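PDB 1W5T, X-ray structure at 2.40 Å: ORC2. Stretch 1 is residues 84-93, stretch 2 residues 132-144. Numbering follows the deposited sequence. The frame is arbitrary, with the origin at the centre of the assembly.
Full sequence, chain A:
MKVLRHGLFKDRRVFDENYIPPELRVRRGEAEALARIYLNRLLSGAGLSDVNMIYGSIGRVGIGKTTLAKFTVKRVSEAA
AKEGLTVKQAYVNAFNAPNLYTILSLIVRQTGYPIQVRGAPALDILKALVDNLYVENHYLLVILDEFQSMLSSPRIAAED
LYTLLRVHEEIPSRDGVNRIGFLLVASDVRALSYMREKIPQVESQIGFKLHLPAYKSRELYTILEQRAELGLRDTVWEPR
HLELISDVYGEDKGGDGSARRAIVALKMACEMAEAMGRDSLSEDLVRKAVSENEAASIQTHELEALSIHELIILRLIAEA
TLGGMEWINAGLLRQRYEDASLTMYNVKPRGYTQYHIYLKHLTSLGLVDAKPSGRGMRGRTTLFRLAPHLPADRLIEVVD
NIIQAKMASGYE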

# COMPACT_ATOMS: atom_id res chain seq x y z
N GLY A 84 -2.04 23.10 22.74
CA GLY A 84 -3.25 22.87 23.48
C GLY A 84 -4.54 22.59 22.71
O GLY A 84 -5.61 22.73 23.29
N LEU A 85 -4.44 22.17 21.44
CA LEU A 85 -5.61 22.10 20.54
C LEU A 85 -6.66 20.93 20.63
O LEU A 85 -7.92 21.21 20.64
CB LEU A 85 -5.15 22.33 19.11
CG LEU A 85 -4.94 23.84 18.88
CD1 LEU A 85 -4.31 24.14 17.56
CD2 LEU A 85 -6.24 24.60 19.00
N THR A 86 -6.14 19.68 20.68
CA THR A 86 -6.89 18.38 20.63
C THR A 86 -7.30 17.82 19.25
O THR A 86 -8.36 18.14 18.71
CB THR A 86 -8.08 18.22 21.65
OG1 THR A 86 -7.73 18.69 22.95
CG2 THR A 86 -8.35 16.70 21.94
N VAL A 87 -6.46 16.96 18.67
CA VAL A 87 -6.88 16.28 17.47
C VAL A 87 -6.99 14.79 17.72
O VAL A 87 -6.06 14.14 18.21
CB VAL A 87 -6.10 16.70 16.14
CG1 VAL A 87 -5.18 17.91 16.33
CG2 VAL A 87 -5.40 15.55 15.46
N LYS A 88 -8.17 14.28 17.41
CA LYS A 88 -8.45 12.87 17.47
C LYS A 88 -8.12 12.24 16.15
O LYS A 88 -8.12 12.90 15.12
CB LYS A 88 -9.91 12.57 17.83
CG LYS A 88 -10.78 13.78 18.24
CD LYS A 88 -11.35 13.62 19.66
CE LYS A 88 -12.42 12.47 19.80
NZ LYS A 88 -12.18 11.64 21.10
N GLN A 89 -7.86 10.95 16.21
CA GLN A 89 -7.42 10.16 15.07
C GLN A 89 -8.45 9.07 14.83
O GLN A 89 -8.95 8.46 15.76
CB GLN A 89 -6.03 9.57 15.36
CG GLN A 89 -5.10 10.55 16.17
CD GLN A 89 -3.81 9.93 16.76
OE1 GLN A 89 -3.07 9.22 16.08
NE2 GLN A 89 -3.54 10.23 18.02
N ALA A 90 -8.81 8.83 13.58
CA ALA A 90 -9.68 7.70 13.37
C ALA A 90 -9.09 6.98 12.20
O ALA A 90 -8.64 7.63 11.26
CB ALA A 90 -11.15 8.12 13.10
N TYR A 91 -9.10 5.66 12.27
CA TYR A 91 -8.50 4.84 11.25
C TYR A 91 -9.54 3.89 10.70
O TYR A 91 -10.18 3.16 11.42
CB TYR A 91 -7.25 4.08 11.75
CG TYR A 91 -6.69 3.16 10.70
CD1 TYR A 91 -5.85 3.64 9.67
CD2 TYR A 91 -7.03 1.83 10.71
CE1 TYR A 91 -5.35 2.76 8.67
CE2 TYR A 91 -6.60 0.97 9.73
CZ TYR A 91 -5.76 1.41 8.73
OH TYR A 91 -5.35 0.48 7.82
N VAL A 92 -9.73 3.93 9.40
CA VAL A 92 -10.65 3.02 8.76
C VAL A 92 -10.01 2.35 7.58
O VAL A 92 -9.53 3.03 6.67
CB VAL A 92 -11.91 3.77 8.25
CG1 VAL A 92 -12.96 2.78 7.77
CG2 VAL A 92 -12.46 4.72 9.37
N ASN A 93 -10.01 1.02 7.61
CA ASN A 93 -9.66 0.22 6.46
C ASN A 93 -10.93 -0.08 5.63
O ASN A 93 -11.80 -0.83 6.07
CB ASN A 93 -9.04 -1.09 6.91
CG ASN A 93 -8.44 -1.86 5.75
OD1 ASN A 93 -8.98 -1.81 4.63
ND2 ASN A 93 -7.30 -2.51 5.98
N ASN A 132 -20.67 17.38 17.44
CA ASN A 132 -19.87 16.92 18.62
C ASN A 132 -18.44 17.48 18.63
O ASN A 132 -17.91 17.80 19.67
CB ASN A 132 -19.78 15.38 18.70
CG ASN A 132 -21.06 14.74 19.22
OD1 ASN A 132 -21.17 14.38 20.40
ND2 ASN A 132 -22.04 14.57 18.33
N LEU A 133 -17.82 17.60 17.46
CA LEU A 133 -16.48 18.18 17.36
C LEU A 133 -16.52 19.66 17.74
O LEU A 133 -15.60 20.19 18.39
CB LEU A 133 -15.86 17.95 15.98
CG LEU A 133 -15.44 16.49 15.64
CD1 LEU A 133 -15.27 16.33 14.12
CD2 LEU A 133 -14.11 15.97 16.40
N TYR A 134 -17.61 20.32 17.37
CA TYR A 134 -17.81 21.70 17.79
C TYR A 134 -18.11 21.80 19.32
O TYR A 134 -17.51 22.63 20.02
CB TYR A 134 -18.92 22.35 16.91
CG TYR A 134 -19.53 23.56 17.56
CD1 TYR A 134 -18.87 24.77 17.57
CD2 TYR A 134 -20.73 23.46 18.24
CE1 TYR A 134 -19.43 25.88 18.22
CE2 TYR A 134 -21.29 24.57 18.89
CZ TYR A 134 -20.64 25.75 18.86
OH TYR A 134 -21.18 26.82 19.52
N VAL A 135 -19.02 20.97 19.83
CA VAL A 135 -19.31 21.00 21.27
C VAL A 135 -18.03 20.86 22.08
O VAL A 135 -17.73 21.67 22.97
CB VAL A 135 -20.41 20.01 21.67
CG1 VAL A 135 -20.50 19.86 23.19
CG2 VAL A 135 -21.75 20.48 21.07
N GLU A 136 -17.21 19.91 21.67
CA GLU A 136 -16.05 19.48 22.41
C GLU A 136 -14.83 20.34 22.22
O GLU A 136 -13.93 20.34 23.07
CB GLU A 136 -15.69 18.06 21.96
CG GLU A 136 -16.74 17.05 22.33
CD GLU A 136 -16.49 16.49 23.71
OE1 GLU A 136 -17.27 15.62 24.13
OE2 GLU A 136 -15.48 16.94 24.34
N ASN A 137 -14.82 21.08 21.13
CA ASN A 137 -13.66 21.84 20.71
C ASN A 137 -12.53 20.90 20.33
O ASN A 137 -11.40 21.09 20.74
CB ASN A 137 -13.23 22.87 21.76
CG ASN A 137 -12.25 23.89 21.22
OD1 ASN A 137 -11.93 23.91 20.01
ND2 ASN A 137 -11.75 24.74 22.11
N HIS A 138 -12.86 19.88 19.54
CA HIS A 138 -11.91 18.91 19.07
C HIS A 138 -11.75 19.00 17.53
O HIS A 138 -12.65 19.45 16.78
CB HIS A 138 -12.41 17.51 19.44
CG HIS A 138 -12.32 17.16 20.89
ND1 HIS A 138 -12.86 15.99 21.40
CD2 HIS A 138 -11.78 17.81 21.94
CE1 HIS A 138 -12.62 15.92 22.70
NE2 HIS A 138 -11.96 17.02 23.06
N TYR A 139 -10.63 18.50 17.03
CA TYR A 139 -10.45 18.30 15.59
C TYR A 139 -10.30 16.78 15.29
O TYR A 139 -9.93 16.00 16.18
CB TYR A 139 -9.21 19.05 15.17
CG TYR A 139 -9.31 20.52 15.52
CD1 TYR A 139 -8.96 21.00 16.82
CD2 TYR A 139 -9.77 21.41 14.59
CE1 TYR A 139 -9.09 22.38 17.12
CE2 TYR A 139 -9.89 22.76 14.87
CZ TYR A 139 -9.55 23.24 16.11
OH TYR A 139 -9.68 24.61 16.30
N LEU A 140 -10.64 16.36 14.08
CA LEU A 140 -10.62 14.94 13.75
C LEU A 140 -9.87 14.74 12.45
O LEU A 140 -10.23 15.28 11.42
CB LEU A 140 -12.05 14.39 13.64
CG LEU A 140 -12.32 12.94 13.20
CD1 LEU A 140 -11.99 11.88 14.29
CD2 LEU A 140 -13.75 12.78 12.71
N LEU A 141 -8.80 13.98 12.51
CA LEU A 141 -8.06 13.63 11.32
C LEU A 141 -8.34 12.13 11.02
O LEU A 141 -8.07 11.24 11.84
CB LEU A 141 -6.60 13.98 11.51
CG LEU A 141 -5.55 13.78 10.43
CD1 LEU A 141 -6.12 14.01 9.04
CD2 LEU A 141 -4.42 14.71 10.69
N VAL A 142 -8.97 11.91 9.86
CA VAL A 142 -9.44 10.61 9.46
C VAL A 142 -8.49 9.95 8.43
O VAL A 142 -8.25 10.51 7.36
CB VAL A 142 -10.88 10.71 8.85
CG1 VAL A 142 -11.44 9.29 8.54
CG2 VAL A 142 -11.84 11.47 9.79
N ILE A 143 -7.94 8.79 8.75
CA ILE A 143 -7.25 7.99 7.73
C ILE A 143 -8.26 7.04 7.08
O ILE A 143 -8.87 6.24 7.78
CB ILE A 143 -6.09 7.12 8.31
CG1 ILE A 143 -5.10 7.97 9.14
CG2 ILE A 143 -5.39 6.29 7.18
CD1 ILE A 143 -4.09 7.17 9.95
N LEU A 144 -8.42 7.13 5.75
CA LEU A 144 -9.18 6.12 5.01
C LEU A 144 -8.21 5.31 4.19
O LEU A 144 -7.84 5.72 3.09
CB LEU A 144 -10.25 6.71 4.08
CG LEU A 144 -11.32 7.66 4.66
CD1 LEU A 144 -12.12 8.36 3.57
CD2 LEU A 144 -12.22 6.88 5.62

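The two stretches meet as neighbouring parallel strands of one sheet, joined by a ladder of backbone hydrogen bonds and packed through side chains on both faces. The axes of strands 87-93 and 139-144 run in the same general direction, 27° apart, and approach to 4.5 Å. Register is constant from Val87 opposite Tyr139 to Val92 opposite Leu144, with paired CA atoms from 4.5 Å (Val87 CA to Tyr139 CA) to 5.1 Å (Gln89 CA to Leu141 CA) apart.

Six hydrogen bonds alternate in direction, as expected of parallel pairing. Tyr139 N donates to Thr86 O (2.8 Å, N-H...O angle 168°), and Lys88 N donates to Tyr139 O (2.8 Å, 162°), so Tyr139 bonds through both its amide and its carbonyl to residues flanking Val87. Leu141 repeats the pattern: its N reaches Lys88 O at 2.9 Å, while its O accepts from Ala90 N at 3.1 Å, the longest of the six. Ile143 completes it, N to Ala90 O and O to Val92 N, both 2.9 Å. Weaker CA-H...O contacts supplement the ladder; the shortest joins Val87 CA to Tyr139 O at 3.3 Å.

Side chains alternate between the faces. On the face bearing Val87, Tyr91, Tyr139 and Ile143, Val87 CB lies 4.0 Å from Tyr139 CB, and Tyr91 CD1 lies 3.7 Å from Ile143 CG2. On the other, Ala90 CB approaches Leu140 CD1 to 4.0 Å; its small methyl still makes apolar contact because the leucine end comes nearer. Val92 CB and Leu144 CD2 are 4.1 Å apart.

Just before the strands, Thr86 CG2 sits over one face of the His138 ring, 4.0 Å from the centroid of that His138 ring and 28° off its normal, a CH-pi contact. Lys88 CD comes within 3.3 Å of His138 ND1, a close approach by an aliphatic carbon.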